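Local structure of tapirin (Caldicellulosiruptor kristjanssonii, 6N2B) at residues Ile294-Gly299 with Ile314-Glu319; Ile249-Glu254 with Tyr271-Leu276. The protein probably attaches cells of this thermophile to cellulose, through a C-terminal beta-helix domain that also binds calcium. One frame throughout, in Å; residues are numbered along the deposited sequence.

Contact 1 (Ile294-Gly299 with Ile314-Glu319)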
ATOM      1  N   ILE A 294       5.779  -5.635   9.153  1.00 15.08           N
ATOM      2  CA  ILE A 294       4.799  -4.580   9.356  1.00 20.17           C
ATOM      3  C   ILE A 294       5.247  -3.732  10.533  1.00 24.61           C
ATOM      4  O   ILE A 294       5.664  -4.271  11.567  1.00 26.96           O
ATOM      5  CB  ILE A 294       3.394  -5.146   9.637  1.00 22.05           C
ATOM      6  CG1 ILE A 294       2.911  -6.018   8.481  1.00 18.98           C
ATOM      7  CG2 ILE A 294       2.414  -4.010   9.959  1.00 17.13           C
ATOM      8  CD1 ILE A 294       1.512  -6.568   8.697  1.00 13.89           C
ATOM      9  N   TYR A 295       5.152  -2.413  10.388  1.00 23.49           N
ATOM     10  CA  TYR A 295       5.304  -1.510  11.522  1.00 26.19           C
ATOM     11  C   TYR A 295       4.122  -0.556  11.551  1.00 22.96           C
ATOM     12  O   TYR A 295       3.720  -0.027  10.511  1.00 28.59           O
ATOM     13  CB  TYR A 295       6.626  -0.709  11.466  1.00 19.10           C
ATOM     14  CG  TYR A 295       6.652   0.491  12.408  1.00 34.96           C
ATOM     15  CD1 TYR A 295       7.030   0.349  13.746  1.00 37.03           C
ATOM     16  CD2 TYR A 295       6.284   1.763  11.969  1.00 32.31           C
ATOM     17  CE1 TYR A 295       7.041   1.439  14.622  1.00 29.40           C
ATOM     18  CE2 TYR A 295       6.292   2.850  12.836  1.00 33.56           C
ATOM     19  CZ  TYR A 295       6.674   2.679  14.160  1.00 37.10           C
ATOM     20  OH  TYR A 295       6.679   3.754  15.020  1.00 37.28           O
ATOM     21  N   THR A 296       3.556  -0.346  12.735  1.00 26.28           N
ATOM     22  CA  THR A 296       2.634   0.763  12.959  1.00 31.23           C
ATOM     23  C   THR A 296       3.106   1.611  14.133  1.00 31.02           C
ATOM     24  O   THR A 296       3.798   1.133  15.040  1.00 25.67           O
ATOM     25  CB  THR A 296       1.196   0.313  13.243  1.00 25.23           C
ATOM     26  OG1 THR A 296       1.040   0.087  14.650  1.00 33.78           O
ATOM     27  CG2 THR A 296       0.854  -0.946  12.489  1.00 23.78           C
ATOM     28  N   GLY A 297       2.714   2.883  14.106  1.00 36.37           N
ATOM     29  CA  GLY A 297       2.929   3.787  15.220  1.00 34.35           C
ATOM     30  C   GLY A 297       1.834   3.666  16.257  1.00 32.05           C
ATOM     31  O   GLY A 297       1.181   2.624  16.389  1.00 32.09           O
ATOM     32  N   LEU A 298       1.594   4.772  16.971  1.00 36.64           N
ATOM     33  CA  LEU A 298       0.719   4.777  18.144  1.00 29.13           C
ATOM     34  C   LEU A 298      -0.733   4.428  17.833  1.00 31.29           C
ATOM     35  O   LEU A 298      -1.452   3.973  18.734  1.00 34.94           O
ATOM     36  CB  LEU A 298       0.779   6.143  18.829  1.00 26.04           C
ATOM     37  CG  LEU A 298       2.166   6.516  19.364  1.00 35.54           C
ATOM     38  CD1 LEU A 298       2.246   7.975  19.724  1.00 29.70           C
ATOM     39  CD2 LEU A 298       2.564   5.652  20.564  1.00 36.52           C
ATOM     40  N   GLY A 299      -1.189   4.621  16.595  1.00 25.90           N
ATOM     41  CA  GLY A 299      -2.586   4.372  16.283  1.00 25.92           C
ATOM     42  C   GLY A 299      -2.960   2.911  16.125  1.00 34.70           C
ATOM     43  O   GLY A 299      -4.153   2.590  16.145  1.00 33.12           O
ATOM     44  N   ILE A 314       6.010  -8.229  13.097  1.00 25.19           N
ATOM     45  CA  ILE A 314       5.055  -7.152  13.367  1.00 22.71           C
ATOM     46  C   ILE A 314       5.588  -6.342  14.538  1.00 18.32           C
ATOM     47  O   ILE A 314       5.900  -6.899  15.592  1.00 22.43           O
ATOM     48  CB  ILE A 314       3.627  -7.683  13.647  1.00 18.74           C
ATOM     49  CG1 ILE A 314       2.732  -6.611  14.279  1.00 23.97           C
ATOM     50  CG2 ILE A 314       3.651  -8.896  14.541  1.00 19.56           C
ATOM     51  CD1 ILE A 314       2.392  -5.462  13.358  1.00 18.40           C
ATOM     52  N   TYR A 315       5.722  -5.037  14.349  1.00 17.89           N
ATOM     53  CA  TYR A 315       6.159  -4.137  15.406  1.00 21.36           C
ATOM     54  C   TYR A 315       5.152  -3.012  15.522  1.00 21.39           C
ATOM     55  O   TYR A 315       4.752  -2.435  14.507  1.00 24.08           O
ATOM     56  CB  TYR A 315       7.546  -3.564  15.119  1.00 22.54           C
ATOM     57  CG  TYR A 315       8.562  -4.608  14.731  1.00 20.72           C
ATOM     58  CD1 TYR A 315       9.203  -5.364  15.695  1.00 24.32           C
ATOM     59  CD2 TYR A 315       8.877  -4.842  13.398  1.00 19.26           C
ATOM     60  CE1 TYR A 315      10.146  -6.332  15.342  1.00 25.66           C
ATOM     61  CE2 TYR A 315       9.819  -5.792  13.039  1.00 21.94           C
ATOM     62  CZ  TYR A 315      10.444  -6.542  14.017  1.00 21.09           C
ATOM     63  OH  TYR A 315      11.366  -7.501  13.681  1.00 21.69           O
ATOM     64  N   SER A 316       4.739  -2.695  16.745  1.00 17.71           N
ATOM     65  CA  SER A 316       3.697  -1.691  16.883  1.00 22.57           C
ATOM     66  C   SER A 316       3.834  -0.931  18.189  1.00 27.30           C
ATOM     67  O   SER A 316       3.872  -1.530  19.269  1.00 26.63           O
ATOM     68  CB  SER A 316       2.313  -2.319  16.800  1.00 18.65           C
ATOM     69  OG  SER A 316       1.337  -1.297  16.825  1.00 24.14           O
ATOM     70  N   ASP A 317       3.895   0.391  18.077  1.00 28.87           N
ATOM     71  CA  ASP A 317       3.894   1.287  19.222  1.00 27.94           C
ATOM     72  C   ASP A 317       2.498   1.467  19.818  1.00 34.07           C
ATOM     73  O   ASP A 317       2.329   2.280  20.736  1.00 36.41           O
ATOM     74  CB  ASP A 317       4.484   2.642  18.817  1.00 24.20           C
ATOM     75  CG  ASP A 317       5.987   2.572  18.551  1.00 35.73           C
ATOM     76  OD1 ASP A 317       6.607   1.545  18.901  1.00 41.75           O
ATOM     77  OD2 ASP A 317       6.559   3.539  17.998  1.00 37.26           O
ATOM     78  N   GLY A 318       1.512   0.713  19.312  1.00 30.45           N
ATOM     79  CA  GLY A 318       0.123   0.796  19.729  1.00 25.67           C
ATOM     80  C   GLY A 318      -0.537  -0.568  19.847  1.00 29.65           C
ATOM     81  O   GLY A 318       0.145  -1.578  20.031  1.00 26.44           O
ATOM     82  N   GLU A 319      -1.859  -0.617  19.723  1.00 26.80           N
ATOM     83  CA  GLU A 319      -2.640  -1.803  20.050  1.00 23.80           C
ATOM     84  C   GLU A 319      -3.027  -2.528  18.766  1.00 29.23           C
ATOM     85  O   GLU A 319      -3.707  -1.960  17.901  1.00 30.88           O
ATOM     86  CB  GLU A 319      -3.873  -1.404  20.870  1.00 24.06           C
ATOM     87  CG  GLU A 319      -4.987  -2.443  21.057  1.00 28.63           C
ATOM     88  CD  GLU A 319      -6.251  -1.818  21.687  1.00 42.54           C
ATOM     89  OE1 GLU A 319      -6.508  -0.623  21.433  1.00 45.16           O
ATOM     90  OE2 GLU A 319      -6.997  -2.497  22.430  1.00 38.99           O
TER
HETATM   91  O   HOH W   1      -3.849   2.123  19.592  1.00 24.85           O
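Tyr295 lays its hydroxyl against Asp317, OH to OD2 at 3.0 Å, reaching the oxygen from above the carboxylate plane, with ring and carboxylate planes nearly perpendicular (89°). On the opposite face of the sheet, Ser316 OG donates to Thr296 OG1 at 2.6 Å. A chi1 of 88° sets Thr296 OG1 between the backbone N and the carbonyl carbon, where it can meet Ser316 OG and also donate to Gly297 O at 3.1 Å, in the carbonyl plane on a lone pair. Ser316 OG meanwhile accepts from Gly318 N at 3.2 Å, closing an ST turn, so two small hydroxyls satisfy one another and the corner's backbone in a buried place. Ile314 CD1 meets Ile294 CG2 at 3.7 Å: isoleucines in register on neighbouring coils stack in the interior, as in the aliphatic ladders of parallel beta-helices. Between the two faces run parallel, in-register strands, bonded from Tyr315 N to Ile294 O (2.9 Å), Thr296 N to Tyr315 O and Asp317 N to Thr296 O. A side chain on Gly318 would probably crowd Leu298 O. Farther out, Asp317 OD1 bonds Tyr405 OH, and Lys413 NZ also reaches Tyr295 OH. Helix 408-413 packs on the tyrosine face through Ile409, strand 333-336 extends the ladder beyond 314-316, and Met301 of strand 300-303 lies against Thr296 and Ile314 on the inner side.

Contact 2 (Ile249-Glu254 with Tyr271-Leu276)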
ATOM      1  N   ILE A 249       4.729   2.278   2.030  1.00 17.89           N
ATOM      2  CA  ILE A 249       5.101   3.243   3.064  1.00 23.00           C
ATOM      3  C   ILE A 249       4.044   4.337   3.135  1.00 16.94           C
ATOM      4  O   ILE A 249       3.780   5.025   2.143  1.00 18.07           O
ATOM      5  CB  ILE A 249       6.480   3.859   2.799  1.00 21.20           C
ATOM      6  CG1 ILE A 249       7.568   2.788   2.889  1.00 14.94           C
ATOM      7  CG2 ILE A 249       6.702   5.024   3.756  1.00 16.06           C
ATOM      8  CD1 ILE A 249       8.904   3.237   2.389  1.00 11.54           C
ATOM      9  N   CYS A 250       3.456   4.522   4.306  1.00 16.02           N
ATOM     10  CA  CYS A 250       2.504   5.605   4.504  1.00 19.52           C
ATOM     11  C   CYS A 250       3.009   6.496   5.623  1.00 21.16           C
ATOM     12  O   CYS A 250       3.136   6.046   6.767  1.00 22.17           O
ATOM     13  CB  CYS A 250       1.109   5.096   4.844  1.00 18.98           C
ATOM     14  SG  CYS A 250       0.032   6.490   5.282  1.00 17.96           S
ATOM     15  N   LYS A 251       3.290   7.754   5.303  1.00 20.62           N
ATOM     16  CA  LYS A 251       3.815   8.662   6.306  1.00 21.79           C
ATOM     17  C   LYS A 251       2.758   9.625   6.839  1.00 26.25           C
ATOM     18  O   LYS A 251       3.087  10.509   7.635  1.00 25.27           O
ATOM     19  CB  LYS A 251       5.031   9.390   5.748  1.00 19.26           C
ATOM     20  CG  LYS A 251       6.204   8.424   5.567  1.00 25.90           C
ATOM     21  CD  LYS A 251       7.563   9.095   5.695  1.00 36.92           C
ATOM     22  CE  LYS A 251       8.016   9.300   7.138  1.00 31.84           C
ATOM     23  NZ  LYS A 251       9.477   9.641   7.206  1.00 25.50           N
ATOM     24  N   GLY A 252       1.488   9.433   6.460  1.00 26.49           N
ATOM     25  CA  GLY A 252       0.376  10.177   7.015  1.00 24.35           C
ATOM     26  C   GLY A 252      -0.357   9.460   8.145  1.00 30.58           C
ATOM     27  O   GLY A 252       0.079   8.418   8.652  1.00 23.34           O
ATOM     28  N   PRO A 253      -1.496  10.026   8.567  1.00 32.34           N
ATOM     29  CA  PRO A 253      -2.132   9.570   9.819  1.00 32.07           C
ATOM     30  C   PRO A 253      -2.969   8.286   9.751  1.00 36.25           C
ATOM     31  O   PRO A 253      -3.204   7.687  10.810  1.00 39.01           O
ATOM     32  CB  PRO A 253      -3.020  10.766  10.215  1.00 33.43           C
ATOM     33  CG  PRO A 253      -3.219  11.546   8.973  1.00 32.15           C
ATOM     34  CD  PRO A 253      -1.978  11.355   8.152  1.00 25.58           C
ATOM     35  N   GLU A 254      -3.469   7.857   8.592  1.00 36.13           N
ATOM     36  CA  GLU A 254      -4.287   6.650   8.524  1.00 34.24           C
ATOM     37  C   GLU A 254      -3.960   5.885   7.257  1.00 28.80           C
ATOM     38  O   GLU A 254      -3.528   6.469   6.260  1.00 27.21           O
ATOM     39  CB  GLU A 254      -5.817   6.905   8.509  1.00 36.91           C
ATOM     40  CG  GLU A 254      -6.351   8.147   9.238  1.00 55.98           C
ATOM     41  CD  GLU A 254      -7.864   8.364   9.024  1.00 59.31           C
ATOM     42  OE1 GLU A 254      -8.250   9.281   8.254  1.00 57.01           O
ATOM     43  OE2 GLU A 254      -8.663   7.605   9.620  1.00 57.81           O
ATOM     44  N   TYR A 271       5.351   0.109   6.178  1.00 17.95           N
ATOM     45  CA  TYR A 271       5.540   1.113   7.215  1.00 23.71           C
ATOM     46  C   TYR A 271       4.249   1.910   7.361  1.00 19.21           C
ATOM     47  O   TYR A 271       3.786   2.538   6.402  1.00 18.40           O
ATOM     48  CB  TYR A 271       6.724   2.032   6.884  1.00 21.00           C
ATOM     49  CG  TYR A 271       6.995   3.125   7.908  1.00 19.12           C
ATOM     50  CD1 TYR A 271       6.183   4.256   7.979  1.00 22.64           C
ATOM     51  CD2 TYR A 271       8.060   3.027   8.805  1.00 23.06           C
ATOM     52  CE1 TYR A 271       6.415   5.264   8.909  1.00 24.89           C
ATOM     53  CE2 TYR A 271       8.310   4.035   9.739  1.00 26.90           C
ATOM     54  CZ  TYR A 271       7.477   5.152   9.782  1.00 27.91           C
ATOM     55  OH  TYR A 271       7.689   6.162  10.688  1.00 26.17           O
ATOM     56  N   ILE A 272       3.689   1.905   8.558  1.00 16.90           N
ATOM     57  CA  ILE A 272       2.462   2.628   8.850  1.00 22.07           C
ATOM     58  C   ILE A 272       2.786   3.658   9.922  1.00 27.17           C
ATOM     59  O   ILE A 272       2.910   3.319  11.108  1.00 28.68           O
ATOM     60  CB  ILE A 272       1.343   1.690   9.301  1.00 23.82           C
ATOM     61  CG1 ILE A 272       1.133   0.596   8.246  1.00 24.31           C
ATOM     62  CG2 ILE A 272       0.073   2.476   9.587  1.00 23.36           C
ATOM     63  CD1 ILE A 272       0.748   1.108   6.869  1.00 17.22           C
ATOM     64  N   GLN A 273       2.903   4.924   9.510  1.00 21.69           N
ATOM     65  CA  GLN A 273       3.326   5.995  10.415  1.00 23.79           C
ATOM     66  C   GLN A 273       2.480   6.060  11.687  1.00 25.94           C
ATOM     67  O   GLN A 273       3.021   6.186  12.792  1.00 29.60           O
ATOM     68  CB  GLN A 273       3.274   7.334   9.681  1.00 33.82           C
ATOM     69  CG  GLN A 273       3.364   8.553  10.580  1.00 25.01           C
ATOM     70  CD  GLN A 273       4.773   8.784  11.059  1.00 25.97           C
ATOM     71  OE1 GLN A 273       5.739   8.385  10.406  1.00 32.53           O
ATOM     72  NE2 GLN A 273       4.904   9.428  12.208  1.00 37.45           N
ATOM     73  N   ASN A 274       1.151   5.993  11.559  1.00 20.14           N
ATOM     74  CA  ASN A 274       0.286   6.080  12.733  1.00 25.39           C
ATOM     75  C   ASN A 274      -0.628   4.868  12.886  1.00 32.88           C
ATOM     76  O   ASN A 274      -0.422   4.071  13.809  1.00 29.70           O
ATOM     77  CB  ASN A 274      -0.524   7.373  12.705  1.00 27.99           C
ATOM     78  CG  ASN A 274      -1.455   7.491  13.893  1.00 34.14           C
ATOM     79  OD1 ASN A 274      -1.007   7.535  15.046  1.00 31.62           O
ATOM     80  ND2 ASN A 274      -2.762   7.524  13.624  1.00 36.65           N
ATOM     81  N   LYS A 275      -1.644   4.710  12.034  1.00 29.24           N
ATOM     82  CA  LYS A 275      -2.686   3.707  12.240  1.00 33.02           C
ATOM     83  C   LYS A 275      -3.022   2.986  10.930  1.00 37.79           C
ATOM     84  O   LYS A 275      -2.989   3.587   9.848  1.00 30.09           O
ATOM     85  CB  LYS A 275      -3.942   4.377  12.864  1.00 29.62           C
ATOM     86  CG  LYS A 275      -5.285   4.089  12.194  1.00 31.47           C
ATOM     87  CD  LYS A 275      -6.444   4.855  12.870  1.00 37.79           C
ATOM     88  CE  LYS A 275      -6.683   6.235  12.241  1.00 66.77           C
ATOM     89  NZ  LYS A 275      -7.914   6.917  12.761  1.00 36.57           N
ATOM     90  N   LEU A 276      -3.320   1.686  11.033  1.00 28.61           N
ATOM     91  CA  LEU A 276      -3.792   0.873   9.915  1.00 24.97           C
ATOM     92  C   LEU A 276      -5.093   0.203  10.331  1.00 28.71           C
ATOM     93  O   LEU A 276      -5.195  -0.325  11.442  1.00 33.85           O
ATOM     94  CB  LEU A 276      -2.751  -0.179   9.502  1.00 22.95           C
ATOM     95  CG  LEU A 276      -3.154  -1.325   8.566  1.00 23.83           C
ATOM     96  CD1 LEU A 276      -3.760  -0.785   7.270  1.00 17.02           C
ATOM     97  CD2 LEU A 276      -1.947  -2.209   8.263  1.00 13.78           C
TER
HETATM   98  O   HOH W   2      -0.672   5.844   9.532  0.79 27.09           O
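In Asn274, chi1 of 179° puts CG anti to the backbone N, and chi2 of 62° then turns ND2 to Pro253 O, 2.9 Å away, in the carbonyl plane and nearly in its own amide plane. Gln273 CG, likewise anti to N, rests 3.5 Å from Lys251 O; chi2 (76°) bends CD aside, and OE1 accepts from Tyr271 OH at 3.0 Å, the donor above the carbonyl plane. The Tyr271 ring also presents its edge to Cys250 O. An alanine at Gln273 would probably leave the Tyr271 hydroxyl without this acceptor and open a gap beside Lys251 O. This is one coil-to-coil step of the parallel beta-helix, at a corner where polar side chains serve a carbonyl and a hydroxyl as the ladder breaks. Pairing is brief: Cys250 N to Tyr271 O (2.9 Å) and Gln273 N to Cys250 O (3.0 Å). Beyond, a water bonds Gly252 O, Asn274 N and Lys275 N. Lys275 NZ makes a salt bridge to Glu254 OE2 at 3.3 Å, its hydrogen bond weak; Glu254 OE1 pairs with Arg233. Strand 227-230 flanks 249-250, helix 408-413 sets Ile412 on Ile249 and Tyr271, and Val255 of strand 254-257 meets Cys250 and Ile272 inside.

Overall arrangement
Both contacts join successive coils of one parallel beta-helix, each at a strand and the corner after it, with centres about 9 Å apart. Strand 269-272 of contact 2 lies next to strand 293-296 of contact 1, where Tyr295 O and Ile272 N make a probable hydrogen bond of 2.7 Å; the rings of Tyr271 and Tyr295 meet as well. Helix 408-413 touches both. Contact 1 is the more buried, its corner tied mainly by hydroxyl and backbone bonds, with a water at its outer end. Contact 2 is only partly buried, and its corner relies more on an amide, a bridging water and a charged pair, chemistry fitting a place nearer the surface. Both lie away from the calcium site.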